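Side-chain contacts in delta-1-pyrroline-5-carboxylate dehydrogenase, mitochondrial (Mus musculus, PDB 4E3X), which catalyses the NAD+-dependent oxidation of glutamate gamma-semialdehyde to glutamate, the second step of proline breakdown in mitochondria: residues A327-V332 with K358-Q363; G335-A340 with G366-E371. One frame throughout, in Å; residues are numbered along the deposited sequence.

Contact 1 of 2, residues A327-V332 with K358-Q363; sequences ADVDSV and KSLWPQ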
ATOM      1  N   ALA B 327      13.540 -11.714 -34.594  1.00 12.68           N
ATOM      2  CA  ALA B 327      14.212 -10.554 -33.996  1.00 11.78           C
ATOM      3  C   ALA B 327      15.133  -9.826 -34.964  1.00 12.43           C
ATOM      4  O   ALA B 327      15.701 -10.420 -35.883  1.00 13.63           O
ATOM      5  CB  ALA B 327      15.008 -10.978 -32.767  1.00 11.18           C
ATOM      6  N   ASP B 328      15.290  -8.527 -34.733  1.00 13.51           N
ATOM      7  CA  ASP B 328      16.329  -7.757 -35.391  1.00 14.76           C
ATOM      8  C   ASP B 328      17.652  -8.069 -34.701  1.00 13.60           C
ATOM      9  O   ASP B 328      17.856  -7.739 -33.524  1.00 13.89           O
ATOM     10  CB  ASP B 328      16.014  -6.267 -35.315  1.00 16.13           C
ATOM     11  CG  ASP B 328      16.986  -5.432 -36.104  1.00 19.39           C
ATOM     12  OD1 ASP B 328      17.893  -4.834 -35.488  1.00 20.67           O
ATOM     13  OD2 ASP B 328      16.844  -5.385 -37.345  1.00 21.52           O
ATOM     14  N   VAL B 329      18.543  -8.728 -35.434  1.00 13.53           N
ATOM     15  CA  VAL B 329      19.783  -9.233 -34.861  1.00 13.90           C
ATOM     16  C   VAL B 329      20.654  -8.144 -34.236  1.00 13.35           C
ATOM     17  O   VAL B 329      21.122  -8.288 -33.110  1.00 13.01           O
ATOM     18  CB  VAL B 329      20.597 -10.033 -35.904  1.00 15.55           C
ATOM     19  CG1 VAL B 329      22.001 -10.316 -35.382  1.00 16.58           C
ATOM     20  CG2 VAL B 329      19.874 -11.327 -36.262  1.00 16.78           C
ATOM     21  N   ASP B 330      20.869  -7.048 -34.955  1.00 13.94           N
ATOM     22  CA  ASP B 330      21.729  -5.988 -34.436  1.00 14.85           C
ATOM     23  C   ASP B 330      21.160  -5.356 -33.158  1.00 13.28           C
ATOM     24  O   ASP B 330      21.917  -4.991 -32.258  1.00 14.04           O
ATOM     25  CB  ASP B 330      22.005  -4.917 -35.495  1.00 17.85           C
ATOM     26  CG  ASP B 330      23.001  -5.378 -36.554  1.00 21.30           C
ATOM     27  OD1 ASP B 330      23.724  -6.375 -36.325  1.00 22.55           O
ATOM     28  OD2 ASP B 330      23.065  -4.732 -37.620  1.00 23.26           O
ATOM     29  N   SER B 331      19.837  -5.230 -33.080  1.00 12.47           N
ATOM     30  CA  SER B 331      19.184  -4.723 -31.868  1.00 12.59           C
ATOM     31  C   SER B 331      19.385  -5.647 -30.673  1.00 11.68           C
ATOM     32  O   SER B 331      19.660  -5.188 -29.563  1.00 12.09           O
ATOM     33  CB  SER B 331      17.689  -4.504 -32.099  1.00 15.15           C
ATOM     34  OG  SER B 331      17.475  -3.487 -33.057  1.00 16.80           O
ATOM     35  N   VAL B 332      19.242  -6.949 -30.909  1.00 11.19           N
ATOM     36  CA  VAL B 332      19.496  -7.940 -29.876  1.00 10.87           C
ATOM     37  C   VAL B 332      20.922  -7.788 -29.350  1.00 10.81           C
ATOM     38  O   VAL B 332      21.155  -7.758 -28.149  1.00 11.74           O
ATOM     39  CB  VAL B 332      19.308  -9.371 -30.410  1.00 10.63           C
ATOM     40  CG1 VAL B 332      19.865 -10.378 -29.413  1.00 10.93           C
ATOM     41  CG2 VAL B 332      17.843  -9.642 -30.709  1.00 10.95           C
ATOM     42  N   LYS B 358      18.008 -21.461 -31.924  1.00 12.93           N
ATOM     43  CA  LYS B 358      19.084 -22.105 -32.667  1.00 14.18           C
ATOM     44  C   LYS B 358      19.333 -21.464 -34.033  1.00 13.47           C
ATOM     45  O   LYS B 358      20.486 -21.259 -34.420  1.00 14.84           O
ATOM     46  CB  LYS B 358      18.785 -23.599 -32.810  1.00 14.76           C
ATOM     47  N   SER B 359      18.265 -21.112 -34.747  1.00 13.94           N
ATOM     48  CA  SER B 359      18.402 -20.553 -36.099  1.00 14.58           C
ATOM     49  C   SER B 359      19.152 -19.213 -36.158  1.00 14.99           C
ATOM     50  O   SER B 359      19.716 -18.859 -37.197  1.00 16.02           O
ATOM     51  CB  SER B 359      17.030 -20.399 -36.765  1.00 14.53           C
ATOM     52  OG  SER B 359      16.263 -19.389 -36.130  1.00 14.25           O
ATOM     53  N   LEU B 360      19.152 -18.461 -35.058  1.00 14.54           N
ATOM     54  CA  LEU B 360      19.825 -17.167 -35.024  1.00 14.01           C
ATOM     55  C   LEU B 360      21.139 -17.203 -34.251  1.00 13.49           C
ATOM     56  O   LEU B 360      21.870 -16.213 -34.219  1.00 13.64           O
ATOM     57  CB  LEU B 360      18.919 -16.100 -34.406  1.00 13.15           C
ATOM     58  CG  LEU B 360      17.708 -15.604 -35.201  1.00 13.81           C
ATOM     59  CD1 LEU B 360      17.073 -14.417 -34.496  1.00 14.11           C
ATOM     60  CD2 LEU B 360      18.094 -15.242 -36.630  1.00 14.65           C
ATOM     61  N   TRP B 361      21.438 -18.332 -33.622  1.00 13.47           N
ATOM     62  CA  TRP B 361      22.616 -18.416 -32.761  1.00 15.30           C
ATOM     63  C   TRP B 361      23.965 -18.221 -33.478  1.00 16.82           C
ATOM     64  O   TRP B 361      24.829 -17.520 -32.961  1.00 17.04           O
ATOM     65  CB  TRP B 361      22.573 -19.682 -31.892  1.00 15.79           C
ATOM     66  CG  TRP B 361      23.738 -19.897 -30.949  1.00 15.81           C
ATOM     67  CD1 TRP B 361      24.476 -21.039 -30.832  1.00 16.48           C
ATOM     68  CD2 TRP B 361      24.282 -18.971 -29.987  1.00 15.64           C
ATOM     69  NE1 TRP B 361      25.440 -20.888 -29.869  1.00 16.35           N
ATOM     70  CE2 TRP B 361      25.343 -19.631 -29.332  1.00 15.41           C
ATOM     71  CE3 TRP B 361      23.979 -17.654 -29.619  1.00 14.92           C
ATOM     72  CZ2 TRP B 361      26.103 -19.022 -28.335  1.00 15.23           C
ATOM     73  CZ3 TRP B 361      24.737 -17.047 -28.623  1.00 15.34           C
ATOM     74  CH2 TRP B 361      25.786 -17.733 -27.995  1.00 14.89           C
ATOM     75  N   PRO B 362      24.148 -18.813 -34.674  1.00 18.09           N
ATOM     76  CA  PRO B 362      25.399 -18.493 -35.378  1.00 18.53           C
ATOM     77  C   PRO B 362      25.604 -16.989 -35.600  1.00 18.08           C
ATOM     78  O   PRO B 362      26.698 -16.488 -35.334  1.00 18.87           O
ATOM     79  CB  PRO B 362      25.241 -19.226 -36.715  1.00 19.38           C
ATOM     80  CG  PRO B 362      24.395 -20.414 -36.372  1.00 19.33           C
ATOM     81  CD  PRO B 362      23.419 -19.916 -35.328  1.00 18.59           C
ATOM     82  N   GLN B 363      24.577 -16.280 -36.061  1.00 18.32           N
ATOM     83  CA  GLN B 363      24.690 -14.835 -36.257  1.00 17.85           C
ATOM     84  C   GLN B 363      24.955 -14.108 -34.940  1.00 16.99           C
ATOM     85  O   GLN B 363      25.878 -13.304 -34.832  1.00 17.45           O
ATOM     86  CB  GLN B 363      23.414 -14.258 -36.883  1.00 19.23           C
ATOM     87  CG  GLN B 363      23.272 -14.422 -38.388  1.00 20.31           C
ATOM     88  CD  GLN B 363      22.086 -13.638 -38.931  1.00 21.44           C
ATOM     89  OE1 GLN B 363      21.018 -14.196 -39.178  1.00 23.47           O
ATOM     90  NE2 GLN B 363      22.268 -12.333 -39.107  1.00 21.01           N
TER
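Val-329 meets Leu-360 and Gln-363 in a small, mainly apolar contact at the protein surface, where the N-terminal ends of helices 329-341 and 361-372 lie side by side. One methyl of Val-329 does the touching: CG2 stands anti to the carbonyl carbon, beside the backbone N, and from there it reaches the amide end of Gln-363, with CG2 3.9 Å from NE2. The glutamine, extended beyond CG, runs nearly square to the valine. The same CG2 is 4.3 Å from Leu-360 CD2, while the other methyl of that leucine, CD1, lies 4.4 Å from Ala-327 CB, so the leucine fork spans the turn into the first helix. Asp-328 fixes that turn as an N-cap. Its OD1 accepts from Ser-331 N (3.1 Å, N-H...O angle 148°) and from Ser-331 OG (2.8 Å), the two donors arriving from opposite faces of the carboxylate plane. Ser-331 OG also bonds Leu-554 N of the second subunit. Beneath the contact, Val-323 of strand 319-323 touches Leu-360. Parallel strands 319-323 and 351-357, joined through helix 329-341, form a beta-alpha-beta crossover of the aldehyde dehydrogenase fold, and the contact packs this crossover helix against helix 361-372, which follows strand 351-357.

Contact 2 of 2, residues G335-A340 with G366-E371; sequences GTLRSA and GRLLEE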
ATOM      1  N   GLY B 335      21.507  -4.116 -27.634  1.00 10.88           N
ATOM      2  CA  GLY B 335      20.685  -4.030 -26.440  1.00 10.32           C
ATOM      3  C   GLY B 335      21.143  -4.960 -25.328  1.00  9.52           C
ATOM      4  O   GLY B 335      21.138  -4.590 -24.155  1.00 10.00           O
ATOM      5  N   THR B 336      21.549  -6.171 -25.696  1.00  9.60           N
ATOM      6  CA  THR B 336      22.014  -7.137 -24.704  1.00 10.02           C
ATOM      7  C   THR B 336      23.386  -6.772 -24.127  1.00  9.90           C
ATOM      8  O   THR B 336      23.607  -6.881 -22.923  1.00 10.50           O
ATOM      9  CB  THR B 336      22.030  -8.553 -25.284  1.00 10.01           C
ATOM     10  OG1 THR B 336      20.709  -8.881 -25.731  1.00 10.38           O
ATOM     11  CG2 THR B 336      22.476  -9.573 -24.239  1.00 11.33           C
ATOM     12  N   LEU B 337      24.308  -6.333 -24.979  1.00 10.97           N
ATOM     13  CA  LEU B 337      25.607  -5.882 -24.489  1.00 11.68           C
ATOM     14  C   LEU B 337      25.452  -4.725 -23.495  1.00 11.70           C
ATOM     15  O   LEU B 337      26.081  -4.714 -22.435  1.00 11.89           O
ATOM     16  CB  LEU B 337      26.505  -5.465 -25.654  1.00 12.74           C
ATOM     17  CG  LEU B 337      27.024  -6.625 -26.500  1.00 14.65           C
ATOM     18  CD1 LEU B 337      27.739  -6.087 -27.717  1.00 16.03           C
ATOM     19  CD2 LEU B 337      27.936  -7.544 -25.678  1.00 14.26           C
ATOM     20  N   ARG B 338      24.601  -3.760 -23.829  1.00 10.45           N
ATOM     21  CA  ARG B 338      24.362  -2.642 -22.919  1.00 10.56           C
ATOM     22  C   ARG B 338      23.711  -3.111 -21.617  1.00  9.52           C
ATOM     23  O   ARG B 338      24.165  -2.767 -20.525  1.00  9.60           O
ATOM     24  CB  ARG B 338      23.496  -1.573 -23.581  1.00 12.54           C
ATOM     25  CG  ARG B 338      24.256  -0.650 -24.518  1.00 14.65           C
ATOM     26  CD  ARG B 338      23.385   0.527 -24.901  1.00 17.83           C
ATOM     27  NE  ARG B 338      24.127   1.541 -25.633  1.00 20.28           N
ATOM     28  CZ  ARG B 338      23.576   2.649 -26.114  1.00 20.99           C
ATOM     29  NH1 ARG B 338      22.278   2.871 -25.933  1.00 22.34           N
ATOM     30  NH2 ARG B 338      24.319   3.529 -26.775  1.00 20.93           N
ATOM     31  N   SER B 339      22.644  -3.893 -21.730  1.00  9.39           N
ATOM     32  CA  SER B 339      21.918  -4.297 -20.538  1.00  9.27           C
ATOM     33  C   SER B 339      22.773  -5.160 -19.616  1.00  9.12           C
ATOM     34  O   SER B 339      22.726  -5.014 -18.392  1.00  9.66           O
ATOM     35  CB  SER B 339      20.630  -5.021 -20.905  1.00  8.87           C
ATOM     36  OG  SER B 339      19.966  -5.422 -19.721  1.00  8.61           O
ATOM     37  N   ALA B 340      23.564  -6.057 -20.195  1.00  9.14           N
ATOM     38  CA  ALA B 340      24.358  -6.965 -19.378  1.00  8.65           C
ATOM     39  C   ALA B 340      25.583  -6.315 -18.749  1.00  9.57           C
ATOM     40  O   ALA B 340      25.987  -6.698 -17.646  1.00  9.44           O
ATOM     41  CB  ALA B 340      24.785  -8.175 -20.190  1.00  9.20           C
ATOM     42  N   GLY B 366      28.425 -14.913 -33.181  1.00 16.53           N
ATOM     43  CA  GLY B 366      29.505 -14.240 -33.882  1.00 16.95           C
ATOM     44  C   GLY B 366      29.562 -12.757 -33.574  1.00 17.28           C
ATOM     45  O   GLY B 366      30.634 -12.195 -33.327  1.00 17.85           O
ATOM     46  N   ARG B 367      28.398 -12.118 -33.581  1.00 16.83           N
ATOM     47  CA  ARG B 367      28.316 -10.688 -33.313  1.00 17.17           C
ATOM     48  C   ARG B 367      28.706 -10.355 -31.871  1.00 16.72           C
ATOM     49  O   ARG B 367      29.470  -9.419 -31.636  1.00 16.61           O
ATOM     50  CB  ARG B 367      26.915 -10.158 -33.626  1.00 18.14           C
ATOM     51  N   LEU B 368      28.188 -11.121 -30.912  1.00 16.58           N
ATOM     52  CA  LEU B 368      28.518 -10.913 -29.500  1.00 17.38           C
ATOM     53  C   LEU B 368      30.013 -11.025 -29.240  1.00 17.64           C
ATOM     54  O   LEU B 368      30.591 -10.202 -28.532  1.00 18.13           O
ATOM     55  CB  LEU B 368      27.777 -11.914 -28.607  1.00 17.48           C
ATOM     56  CG  LEU B 368      26.287 -11.706 -28.365  1.00 17.58           C
ATOM     57  CD1 LEU B 368      25.713 -12.879 -27.576  1.00 18.13           C
ATOM     58  CD2 LEU B 368      26.050 -10.391 -27.632  1.00 17.81           C
ATOM     59  N   LEU B 369      30.634 -12.051 -29.812  1.00 18.62           N
ATOM     60  CA  LEU B 369      32.060 -12.273 -29.603  1.00 19.76           C
ATOM     61  C   LEU B 369      32.915 -11.180 -30.237  1.00 19.55           C
ATOM     62  O   LEU B 369      33.904 -10.740 -29.650  1.00 20.55           O
ATOM     63  CB  LEU B 369      32.477 -13.650 -30.120  1.00 21.31           C
ATOM     64  CG  LEU B 369      31.927 -14.828 -29.314  1.00 23.10           C
ATOM     65  CD1 LEU B 369      32.476 -16.150 -29.824  1.00 23.97           C
ATOM     66  CD2 LEU B 369      32.231 -14.660 -27.837  1.00 24.11           C
ATOM     67  N   GLU B 370      32.528 -10.737 -31.429  1.00 19.28           N
ATOM     68  CA  GLU B 370      33.249  -9.668 -32.105  1.00 20.08           C
ATOM     69  C   GLU B 370      33.139  -8.369 -31.311  1.00 19.89           C
ATOM     70  O   GLU B 370      34.142  -7.708 -31.045  1.00 20.09           O
ATOM     71  CB  GLU B 370      32.724  -9.468 -33.528  1.00 19.90           C
ATOM     72  N   GLU B 371      31.920  -8.014 -30.917  1.00 19.04           N
ATOM     73  CA  GLU B 371      31.716  -6.780 -30.170  1.00 19.14           C
ATOM     74  C   GLU B 371      32.361  -6.834 -28.785  1.00 19.38           C
ATOM     75  O   GLU B 371      32.851  -5.824 -28.291  1.00 19.63           O
ATOM     76  CB  GLU B 371      30.228  -6.445 -30.067  1.00 20.87           C
ATOM     77  CG  GLU B 371      29.556  -6.191 -31.405  1.00 22.94           C
ATOM     78  CD  GLU B 371      30.254  -5.116 -32.219  1.00 25.26           C
ATOM     79  OE1 GLU B 371      30.601  -4.062 -31.651  1.00 26.10           O
ATOM     80  OE2 GLU B 371      30.462  -5.330 -33.433  1.00 27.24           O
TER
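Leu-337 reaches from helix 329-341 toward helix 361-372 and divides its two methyls between Leu-368 and Glu-371, one turn apart. CD1 presses on the aliphatic root of Glu-371, 3.4 Å from its CB, a tight approach for two carbons, with Glu-371 CG at 4.1 Å from the same methyl; here the glutamate chain lies roughly perpendicular to the leucine. CD2 meets Leu-368 CD2 at 3.9 Å, and the two leucine side chains run antiparallel alongside each other. Leu-337 sends CG beside its backbone N (chi1 -72°), which carries the fork across to the second helix. Glu-371 is folded about its CB-CG bond (chi2 -55°), turning its carboxylate away from the leucine, and OE1 is bonded by Trp-557 NE1 of the second subunit. The same Trp-557 of the second subunit also packs on Leu-337. On the sheet side, Leu-354 of strand 351-357 touches both Leu-368 and Thr-336, whose OG1 is bonded to His-321 ND1 and Val-332 O. With the fork cut back to an alanine at Leu-337, a gap is likely to open between the helices, the base of Glu-371 losing the methyl that presses on it and Leu-368 left to its contact with Leu-354. The chemistry is thus divided along one residue: the carbon part of Glu-371 joins the hydrophobic packing within the chain, and its carboxylate is given to the dimer partner.

How the contacts relate
Both contacts join helices 329-341 and 361-372, contact 1 at their N-terminal ends and contact 2 farther along them, with centres about 11 Å apart. Contact 1 is a surface contact, where methyls meet one another and an exposed glutamine amide, beside a capped helix start; contact 2 is buried, with two leucines at its heart and the carbon portion of a glutamate at its margin. Neither contains a polar bond between its own two segments, so packing alone joins the helices at these two places. The second subunit borders both, through Pro-553 and Leu-554 at contact 1 and through Trp-557 at contact 2. Both lie away from the catalytic and NAD+-binding residues.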